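Local coordinates for protein tricorn protease (Thermoplasma acidophilum, PDB 1K32) that cleaves peptide bonds as a serine protease of family S41 and probably degrades peptides released by the proteasome, with beta propellers that probably gate substrate access, at residues M107-A112 against S123-Q128; T134-V139 against L149-A154; F660-D665 against R973-T978. All coordinates share one frame; numbering follows the deposited sequence.

How the interactions relate
Interactions 1 and 2 are neighbours on one four-stranded antiparallel blade of the N-terminal, six-bladed propeller, their centres about 9 Å apart. Interaction 1 joins its first two strands, 110-114 and 120-124. Interaction 2 follows along the chain and sets strand 135-140 against the loop that leaves the blade's last strand, 145-148, for the next blade. They meet where S123 OG reaches A154 O and where strands 120-124 and 135-140 pair. Interaction 3 comes much later, about 30 Å from interaction 1 and 38 Å from interaction 2, centre to centre. There a C1-domain helix packs on the S41 peptidase region, so the three contacts sample both a propeller blade and the protease body.

Interaction 1: residues M107-A112 against S123-Q128; sequences MFTDVA and STDAMQ
The F108 ring presents its edge to the D125 carboxylate: D125 OD1 lies near the ring plane, 4.0 Å from F108 CD1 and closer still, 3.4 Å, to F108 CB. Ring and carboxylate planes stand 74° apart, so the two flat groups do not stack; the methyl CG2 of T134 lies over one face of the ring, above CD1. With CG held between the backbone N and the carbonyl carbon (chi1 57°), D125 brings OD1 back over the contact, while its OD2 forms a salt bridge with R830. A water donates to D125 OD1 (2.7 Å) and accepts from T109 OG1. That hydroxyl lies alongside the T124 side chain and accepts a bond from T124 OG1 (2.9 Å). T124 OG1 in turn accepts from A126 N, closing an ST turn just beyond the strand. The hydrogen bonds thus all point one way, from A126 N through two hydroxyls and a water to the aspartate.

Strands 110-114 and 120-124 form the first hairpin of a four-stranded blade in the six-bladed propeller, and the contact sits at its open end. D110 and S123 are a hydrogen-bonded antiparallel pair: D110 N donates to S123 O (2.9 Å), and S123 N returns a nearly straight bond (171°) to D110 O. T109, with positive phi, faces S123 together with D110, which makes a G1 beta bulge and brings T109 CA to 3.0 Å from S123 O in a CH...O contact. R70 binds the carbonyl oxygens of F108 and T109 from the preceding blade. Further along the hairpin, A112 CB rests on S123 CB (3.9 Å). S123 OG turns to A154 O and also accepts from a second water, which is bonded to T109 N.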
loop_
_atom_site.group_PDB
_atom_site.type_symbol
_atom_site.label_atom_id
_atom_site.label_comp_id
_atom_site.label_asym_id
_atom_site.label_seq_id
_atom_site.Cartn_x
_atom_site.Cartn_y
_atom_site.Cartn_z
ATOM N N MET A 107 -43.525 -5.993 -41.442
ATOM C CA MET A 107 -44.154 -6.492 -40.221
ATOM C C MET A 107 -44.476 -7.959 -40.447
ATOM O O MET A 107 -45.629 -8.325 -40.703
ATOM C CB MET A 107 -45.433 -5.691 -39.932
ATOM C CG MET A 107 -45.187 -4.235 -39.517
ATOM S SD MET A 107 -46.715 -3.309 -39.204
ATOM C CE MET A 107 -46.933 -2.582 -40.773
ATOM N N PHE A 108 -43.444 -8.794 -40.334
ATOM C CA PHE A 108 -43.574 -10.220 -40.589
ATOM C C PHE A 108 -44.048 -11.089 -39.430
ATOM O O PHE A 108 -44.074 -10.652 -38.284
ATOM C CB PHE A 108 -42.258 -10.736 -41.193
ATOM C CG PHE A 108 -41.953 -10.152 -42.557
ATOM C CD1 PHE A 108 -40.699 -10.333 -43.151
ATOM C CD2 PHE A 108 -42.938 -9.454 -43.269
ATOM C CE1 PHE A 108 -40.429 -9.838 -44.432
ATOM C CE2 PHE A 108 -42.675 -8.951 -44.560
ATOM C CZ PHE A 108 -41.414 -9.148 -45.139
ATOM N N THR A 109 -44.400 -12.334 -39.750
ATOM C CA THR A 109 -44.960 -13.278 -38.784
ATOM C C THR A 109 -46.359 -12.719 -38.620
ATOM O O THR A 109 -46.617 -11.853 -37.767
ATOM C CB THR A 109 -44.245 -13.264 -37.436
ATOM O OG1 THR A 109 -42.885 -13.665 -37.631
ATOM C CG2 THR A 109 -44.927 -14.239 -36.458
ATOM N N ASP A 110 -47.250 -13.211 -39.474
ATOM C CA ASP A 110 -48.622 -12.734 -39.498
ATOM C C ASP A 110 -49.571 -13.815 -39.995
ATOM O O ASP A 110 -49.151 -14.919 -40.326
ATOM C CB ASP A 110 -48.690 -11.519 -40.434
ATOM C CG ASP A 110 -49.905 -10.642 -40.191
ATOM O OD1 ASP A 110 -49.972 -9.553 -40.809
ATOM O OD2 ASP A 110 -50.783 -11.026 -39.400
ATOM N N VAL A 111 -50.859 -13.491 -40.016
ATOM C CA VAL A 111 -51.878 -14.402 -40.511
ATOM C C VAL A 111 -51.788 -14.294 -42.025
ATOM O O VAL A 111 -51.701 -13.187 -42.559
ATOM C CB VAL A 111 -53.275 -13.958 -40.060
ATOM C CG1 VAL A 111 -54.336 -14.759 -40.796
ATOM C CG2 VAL A 111 -53.407 -14.125 -38.553
ATOM N N ALA A 112 -51.786 -15.426 -42.715
ATOM C CA ALA A 112 -51.688 -15.416 -44.174
ATOM C C ALA A 112 -53.018 -15.762 -44.837
ATOM O O ALA A 112 -53.283 -15.350 -45.975
ATOM C CB ALA A 112 -50.614 -16.398 -44.620
ATOM N N SER A 123 -47.766 -16.826 -41.945
ATOM C CA SER A 123 -46.628 -16.509 -42.780
ATOM C C SER A 123 -45.536 -16.056 -41.836
ATOM O O SER A 123 -45.764 -15.172 -41.016
ATOM C CB SER A 123 -46.986 -15.388 -43.739
ATOM O OG SER A 123 -45.839 -14.916 -44.386
ATOM N N THR A 124 -44.358 -16.670 -41.927
ATOM C CA THR A 124 -43.267 -16.279 -41.043
ATOM C C THR A 124 -41.877 -16.714 -41.487
ATOM O O THR A 124 -41.688 -17.774 -42.103
ATOM C CB THR A 124 -43.513 -16.782 -39.588
ATOM O OG1 THR A 124 -42.455 -16.327 -38.747
ATOM C CG2 THR A 124 -43.562 -18.305 -39.536
ATOM N N ASP A 125 -40.902 -15.878 -41.146
ATOM C CA ASP A 125 -39.504 -16.113 -41.470
ATOM C C ASP A 125 -38.782 -16.576 -40.217
ATOM O O ASP A 125 -37.571 -16.809 -40.236
ATOM C CB ASP A 125 -38.868 -14.814 -41.959
ATOM C CG ASP A 125 -38.993 -13.696 -40.945
ATOM O OD1 ASP A 125 -40.129 -13.333 -40.579
ATOM O OD2 ASP A 125 -37.950 -13.183 -40.508
ATOM N N ALA A 126 -39.537 -16.706 -39.131
ATOM C CA ALA A 126 -38.989 -17.117 -37.841
ATOM C C ALA A 126 -38.006 -18.285 -37.915
ATOM O O ALA A 126 -37.022 -18.324 -37.177
ATOM C CB ALA A 126 -40.122 -17.453 -36.889
ATOM N N MET A 127 -38.268 -19.234 -38.805
ATOM C CA MET A 127 -37.385 -20.386 -38.941
ATOM C C MET A 127 -36.642 -20.444 -40.265
ATOM O O MET A 127 -36.365 -21.524 -40.777
ATOM C CB MET A 127 -38.168 -21.686 -38.761
ATOM C CG MET A 127 -37.975 -22.295 -37.404
ATOM S SD MET A 127 -39.056 -21.557 -36.217
ATOM C CE MET A 127 -40.521 -22.551 -36.564
ATOM N N GLN A 128 -36.333 -19.283 -40.826
ATOM C CA GLN A 128 -35.620 -19.250 -42.088
ATOM C C GLN A 128 -34.346 -18.430 -41.963
ATOM O O GLN A 128 -34.185 -17.643 -41.024
ATOM C CB GLN A 128 -36.516 -18.674 -43.181
ATOM C CG GLN A 128 -37.804 -19.443 -43.403
ATOM C CD GLN A 128 -37.571 -20.881 -43.823
ATOM O OE1 GLN A 128 -36.640 -21.179 -44.572
ATOM N NE2 GLN A 128 -38.434 -21.781 -43.358
HETATM O O HOH W 1 -44.866 -12.658 -42.331
HETATM O O HOH W 2 -41.092 -12.037 -38.383
#

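Interaction 2: residues T134-V139 against L149-A154; sequences TCLYRV and LNLGPA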
loop_
_atom_site.group_PDB
_atom_site.type_symbol
_atom_site.label_atom_id
_atom_site.label_comp_id
_atom_site.label_asym_id
_atom_site.label_seq_id
_atom_site.Cartn_x
_atom_site.Cartn_y
_atom_site.Cartn_z
ATOM N N THR A 134 -40.632 -15.472 -45.711
ATOM C CA THR A 134 -41.784 -15.598 -44.820
ATOM C C THR A 134 -42.595 -16.762 -45.355
ATOM O O THR A 134 -43.524 -16.587 -46.144
ATOM C CB THR A 134 -42.628 -14.315 -44.814
ATOM O OG1 THR A 134 -42.974 -13.956 -46.159
ATOM C CG2 THR A 134 -41.836 -13.180 -44.179
ATOM N N CYS A 135 -42.203 -17.960 -44.927
ATOM C CA CYS A 135 -42.835 -19.195 -45.363
ATOM C C CYS A 135 -44.212 -19.436 -44.762
ATOM O O CYS A 135 -44.532 -18.898 -43.711
ATOM C CB CYS A 135 -41.906 -20.375 -45.040
ATOM S SG CYS A 135 -40.337 -20.266 -45.939
ATOM N N LEU A 136 -45.017 -20.250 -45.444
ATOM C CA LEU A 136 -46.370 -20.588 -44.994
ATOM C C LEU A 136 -46.420 -21.883 -44.187
ATOM O O LEU A 136 -45.782 -22.876 -44.548
ATOM C CB LEU A 136 -47.305 -20.735 -46.193
ATOM C CG LEU A 136 -47.463 -19.489 -47.069
ATOM C CD1 LEU A 136 -48.375 -19.800 -48.234
ATOM C CD2 LEU A 136 -48.018 -18.342 -46.226
ATOM N N TYR A 137 -47.192 -21.867 -43.104
ATOM C CA TYR A 137 -47.354 -23.035 -42.251
ATOM C C TYR A 137 -48.811 -23.141 -41.798
ATOM O O TYR A 137 -49.461 -22.127 -41.524
ATOM C CB TYR A 137 -46.484 -22.914 -40.990
ATOM C CG TYR A 137 -45.006 -22.744 -41.231
ATOM C CD1 TYR A 137 -44.133 -23.828 -41.112
ATOM C CD2 TYR A 137 -44.472 -21.492 -41.560
ATOM C CE1 TYR A 137 -42.765 -23.672 -41.307
ATOM C CE2 TYR A 137 -43.104 -21.326 -41.759
ATOM C CZ TYR A 137 -42.259 -22.419 -41.627
ATOM O OH TYR A 137 -40.913 -22.255 -41.794
ATOM N N ARG A 138 -49.331 -24.364 -41.735
ATOM C CA ARG A 138 -50.684 -24.560 -41.237
ATOM C C ARG A 138 -50.486 -24.734 -39.740
ATOM O O ARG A 138 -49.619 -25.494 -39.323
ATOM C CB ARG A 138 -51.331 -25.825 -41.802
ATOM C CG ARG A 138 -52.674 -26.103 -41.147
ATOM C CD ARG A 138 -53.471 -27.213 -41.816
ATOM N NE ARG A 138 -52.810 -28.513 -41.725
ATOM C CZ ARG A 138 -51.994 -28.991 -42.652
ATOM N NH1 ARG A 138 -51.428 -30.177 -42.498
ATOM N NH2 ARG A 138 -51.760 -28.279 -43.746
ATOM N N VAL A 139 -51.269 -24.027 -38.934
ATOM C CA VAL A 139 -51.127 -24.128 -37.494
ATOM C C VAL A 139 -51.978 -25.271 -36.940
ATOM O O VAL A 139 -53.125 -25.468 -37.355
ATOM C CB VAL A 139 -51.541 -22.818 -36.794
ATOM C CG1 VAL A 139 -51.317 -22.948 -35.282
ATOM C CG2 VAL A 139 -50.737 -21.641 -37.372
ATOM N N LEU A 149 -46.192 -25.536 -45.811
ATOM C CA LEU A 149 -46.915 -25.817 -47.044
ATOM C C LEU A 149 -45.932 -25.930 -48.186
ATOM O O LEU A 149 -46.264 -26.440 -49.245
ATOM C CB LEU A 149 -47.943 -24.719 -47.325
ATOM C CG LEU A 149 -48.957 -24.477 -46.196
ATOM C CD1 LEU A 149 -50.103 -23.648 -46.742
ATOM C CD2 LEU A 149 -49.480 -25.811 -45.636
ATOM N N ASN A 150 -44.714 -25.443 -47.960
ATOM C CA ASN A 150 -43.638 -25.497 -48.947
ATOM C C ASN A 150 -43.968 -24.863 -50.279
ATOM O O ASN A 150 -43.672 -25.436 -51.328
ATOM C CB ASN A 150 -43.237 -26.951 -49.173
ATOM C CG ASN A 150 -42.673 -27.579 -47.932
ATOM O OD1 ASN A 150 -42.978 -28.719 -47.609
ATOM N ND2 ASN A 150 -41.844 -26.830 -47.222
ATOM N N LEU A 151 -44.578 -23.686 -50.240
ATOM C CA LEU A 151 -44.941 -22.981 -51.459
ATOM C C LEU A 151 -44.037 -21.765 -51.659
ATOM O O LEU A 151 -44.293 -20.917 -52.521
ATOM C CB LEU A 151 -46.410 -22.559 -51.382
ATOM C CG LEU A 151 -47.416 -23.717 -51.350
ATOM C CD1 LEU A 151 -48.761 -23.263 -50.791
ATOM C CD2 LEU A 151 -47.572 -24.275 -52.754
ATOM N N GLY A 152 -42.972 -21.698 -50.865
ATOM C CA GLY A 152 -42.033 -20.590 -50.941
ATOM C C GLY A 152 -42.518 -19.392 -50.141
ATOM O O GLY A 152 -43.562 -19.473 -49.496
ATOM N N PRO A 153 -41.783 -18.263 -50.156
ATOM C CA PRO A 153 -42.215 -17.078 -49.402
ATOM C C PRO A 153 -43.544 -16.544 -49.912
ATOM O O PRO A 153 -43.801 -16.531 -51.112
ATOM C CB PRO A 153 -41.074 -16.084 -49.617
ATOM C CG PRO A 153 -40.499 -16.495 -50.946
ATOM C CD PRO A 153 -40.513 -18.014 -50.858
ATOM N N ALA A 154 -44.400 -16.127 -48.991
ATOM C CA ALA A 154 -45.697 -15.583 -49.368
ATOM C C ALA A 154 -46.251 -14.733 -48.245
ATOM O O ALA A 154 -45.867 -14.876 -47.073
ATOM C CB ALA A 154 -46.672 -16.707 -49.710
HETATM O O HOH W 3 -43.584 -23.506 -45.948
HETATM O O HOH W 4 -44.481 -21.637 -47.986
#
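L136 is the side chain around which the 149-154 loop closes. Its CG stands anti to its own carbonyl carbon (chi1 -60°), which sets CD1 against A154 CB at 3.8 Å and, less closely, against L151 CD1. At the base of the same side chain, L136 CB touches L149 CD1 at 4.1 Å. Two backbone bonds pin the ends of this packed region. A154 N donates almost straight (171°) to T134 O, and L149 N reaches L136 O at 3.0 Å.

Between these pins the loop bows away from the strand and waters take over the pairing. One water accepts from both L136 N and L151 N and donates to G152 O (2.8 Å), satisfying three backbone groups at once. Another donates to L136 O (2.7 Å) and accepts from N150 N, beside the exposed N150 side chain. On this looser side R138, bent at chi3 (64°), crosses L149 at about a right angle, its NH2 3.9 Å from L149 CD2. An alanine in place of L149 would keep the backbone bond but is likely to open a gap beside L136 CB and leave R138 NH2 without its apolar neighbour.

Beyond A154, strand 156-160 begins the neighbouring four-stranded sheet, and L151 and A154 already touch I166 there. The segment is the link from the outermost strand of one blade to the first strand of the next, a connection characteristic of beta propellers.

Interaction 3: residues F660-D665 against R973-T978; sequences FLQMYD and RLIDGT
M663 lays its terminal methyl over one face of the D976 carboxylate, CE standing 3.2 Å from D976 OD1 and 3.3 Å from D976 CG. The bend at chi3 (83°) turns CE toward this group and also to within 4.0 Å of L974 CD1. Nearer the helix, M663 CG packs on I975 CG1 (3.9 Å). Beside it, a water links the Q662 side chain to the I975 backbone, donating to Q662 OE1 at 2.7 Å and accepting from I975 N. Q662 OE1 also borders the I975 methyls, while Q662 NE2 bonds to E666 one turn on in the helix.

D976 is firmly oriented. Its OD1 accepts from T978 OG1 (2.6 Å) on the syn side, and from T978 N on the face opposite the M663 methyl, an Asx turn that overlaps the end of the type I turn from L974 to G977. OD2 makes a salt bridge with R702, which M663 also touches, so the carboxylate is held by a charge, a hydroxyl and a backbone N-H. The contact is an interdomain one: helix 656-674 of the tricorn C1 domain packs through M663 on a turn leading into strand 979-980 of the S41 peptidase domain.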
loop_
_atom_site.group_PDB
_atom_site.type_symbol
_atom_site.label_atom_id
_atom_site.label_comp_id
_atom_site.label_asym_id
_atom_site.label_seq_id
_atom_site.Cartn_x
_atom_site.Cartn_y
_atom_site.Cartn_z
ATOM N N PHE A 660 -46.718 15.215 -30.595
ATOM C CA PHE A 660 -47.100 14.661 -31.899
ATOM C C PHE A 660 -47.116 15.709 -33.003
ATOM O O PHE A 660 -46.780 15.415 -34.157
ATOM C CB PHE A 660 -48.476 13.983 -31.823
ATOM C CG PHE A 660 -48.457 12.613 -31.165
ATOM C CD1 PHE A 660 -47.304 12.126 -30.553
ATOM C CD2 PHE A 660 -49.598 11.806 -31.181
ATOM C CE1 PHE A 660 -47.284 10.836 -29.962
ATOM C CE2 PHE A 660 -49.592 10.523 -30.598
ATOM C CZ PHE A 660 -48.429 10.036 -29.986
ATOM N N LEU A 661 -47.529 16.923 -32.659
ATOM C CA LEU A 661 -47.560 17.999 -33.637
ATOM C C LEU A 661 -46.128 18.388 -33.967
ATOM O O LEU A 661 -45.777 18.539 -35.129
ATOM C CB LEU A 661 -48.309 19.217 -33.083
ATOM C CG LEU A 661 -49.214 19.962 -34.069
ATOM C CD1 LEU A 661 -49.557 21.330 -33.471
ATOM C CD2 LEU A 661 -48.528 20.132 -35.435
ATOM N N GLN A 662 -45.291 18.537 -32.941
ATOM C CA GLN A 662 -43.888 18.910 -33.159
ATOM C C GLN A 662 -43.138 17.856 -33.974
ATOM O O GLN A 662 -42.294 18.203 -34.812
ATOM C CB GLN A 662 -43.179 19.134 -31.822
ATOM C CG GLN A 662 -41.751 19.712 -31.916
ATOM C CD GLN A 662 -40.686 18.667 -32.242
ATOM O OE1 GLN A 662 -40.867 17.469 -31.979
ATOM N NE2 GLN A 662 -39.557 19.119 -32.807
ATOM N N MET A 663 -43.466 16.580 -33.749
ATOM C CA MET A 663 -42.807 15.470 -34.453
ATOM C C MET A 663 -43.244 15.338 -35.912
ATOM O O MET A 663 -42.425 15.076 -36.783
ATOM C CB MET A 663 -43.055 14.151 -33.706
ATOM C CG MET A 663 -42.345 14.084 -32.367
ATOM S SD MET A 663 -42.988 12.815 -31.232
ATOM C CE MET A 663 -42.107 11.350 -31.829
ATOM N N TYR A 664 -44.535 15.507 -36.180
ATOM C CA TYR A 664 -45.009 15.436 -37.559
ATOM C C TYR A 664 -44.348 16.581 -38.327
ATOM O O TYR A 664 -43.804 16.382 -39.413
ATOM C CB TYR A 664 -46.530 15.593 -37.619
ATOM C CG TYR A 664 -47.025 15.789 -39.030
ATOM C CD1 TYR A 664 -47.077 14.714 -39.921
ATOM C CD2 TYR A 664 -47.334 17.077 -39.512
ATOM C CE1 TYR A 664 -47.417 14.905 -41.268
ATOM C CE2 TYR A 664 -47.670 17.280 -40.857
ATOM C CZ TYR A 664 -47.707 16.191 -41.729
ATOM O OH TYR A 664 -48.004 16.373 -43.059
ATOM N N ASP A 665 -44.402 17.783 -37.759
ATOM C CA ASP A 665 -43.784 18.944 -38.392
ATOM C C ASP A 665 -42.299 18.679 -38.703
ATOM O O ASP A 665 -41.848 18.918 -39.821
ATOM C CB ASP A 665 -43.930 20.179 -37.499
ATOM C CG ASP A 665 -45.280 20.863 -37.657
ATOM O OD1 ASP A 665 -45.548 21.791 -36.874
ATOM O OD2 ASP A 665 -46.065 20.487 -38.561
ATOM N N ARG A 973 -32.623 12.745 -34.992
ATOM C CA ARG A 973 -33.641 11.871 -34.422
ATOM C C ARG A 973 -34.760 12.768 -33.912
ATOM O O ARG A 973 -34.530 13.938 -33.639
ATOM C CB ARG A 973 -33.079 11.092 -33.231
ATOM C CG ARG A 973 -31.928 10.176 -33.546
ATOM C CD ARG A 973 -31.555 9.378 -32.305
ATOM N NE ARG A 973 -30.864 8.136 -32.641
ATOM C CZ ARG A 973 -30.993 7.004 -31.956
ATOM N NH1 ARG A 973 -30.328 5.917 -32.330
ATOM N NH2 ARG A 973 -31.794 6.953 -30.901
ATOM N N LEU A 974 -35.965 12.223 -33.780
ATOM C CA LEU A 974 -37.072 13.005 -33.253
ATOM C C LEU A 974 -36.843 13.027 -31.741
ATOM O O LEU A 974 -35.948 12.334 -31.238
ATOM C CB LEU A 974 -38.410 12.347 -33.604
ATOM C CG LEU A 974 -38.684 12.102 -35.099
ATOM C CD1 LEU A 974 -40.061 11.463 -35.260
ATOM C CD2 LEU A 974 -38.608 13.414 -35.879
ATOM N N ILE A 975 -37.616 13.827 -31.018
ATOM C CA ILE A 975 -37.454 13.931 -29.566
ATOM C C ILE A 975 -37.619 12.612 -28.795
ATOM O O ILE A 975 -37.162 12.498 -27.661
ATOM C CB ILE A 975 -38.442 14.949 -28.968
ATOM C CG1 ILE A 975 -39.875 14.533 -29.318
ATOM C CG2 ILE A 975 -38.117 16.371 -29.480
ATOM C CD1 ILE A 975 -40.921 15.445 -28.766
ATOM N N ASP A 976 -38.274 11.622 -29.392
ATOM C CA ASP A 976 -38.469 10.345 -28.707
ATOM C C ASP A 976 -37.447 9.282 -29.152
ATOM O O ASP A 976 -37.620 8.093 -28.886
ATOM C CB ASP A 976 -39.894 9.838 -28.961
ATOM C CG ASP A 976 -40.074 9.266 -30.358
ATOM O OD1 ASP A 976 -39.397 9.755 -31.292
ATOM O OD2 ASP A 976 -40.896 8.334 -30.522
ATOM N N GLY A 977 -36.387 9.713 -29.835
ATOM C CA GLY A 977 -35.371 8.777 -30.283
ATOM C C GLY A 977 -35.572 8.218 -31.686
ATOM O O GLY A 977 -34.682 7.561 -32.224
ATOM N N THR A 978 -36.725 8.485 -32.294
ATOM C CA THR A 978 -37.023 7.971 -33.639
ATOM C C THR A 978 -36.027 8.412 -34.719
ATOM O O THR A 978 -35.719 9.600 -34.858
ATOM C CB THR A 978 -38.442 8.408 -34.114
ATOM O OG1 THR A 978 -39.435 7.945 -33.195
ATOM C CG2 THR A 978 -38.746 7.831 -35.520
HETATM O O HOH W 5 -39.149 15.448 -32.643
#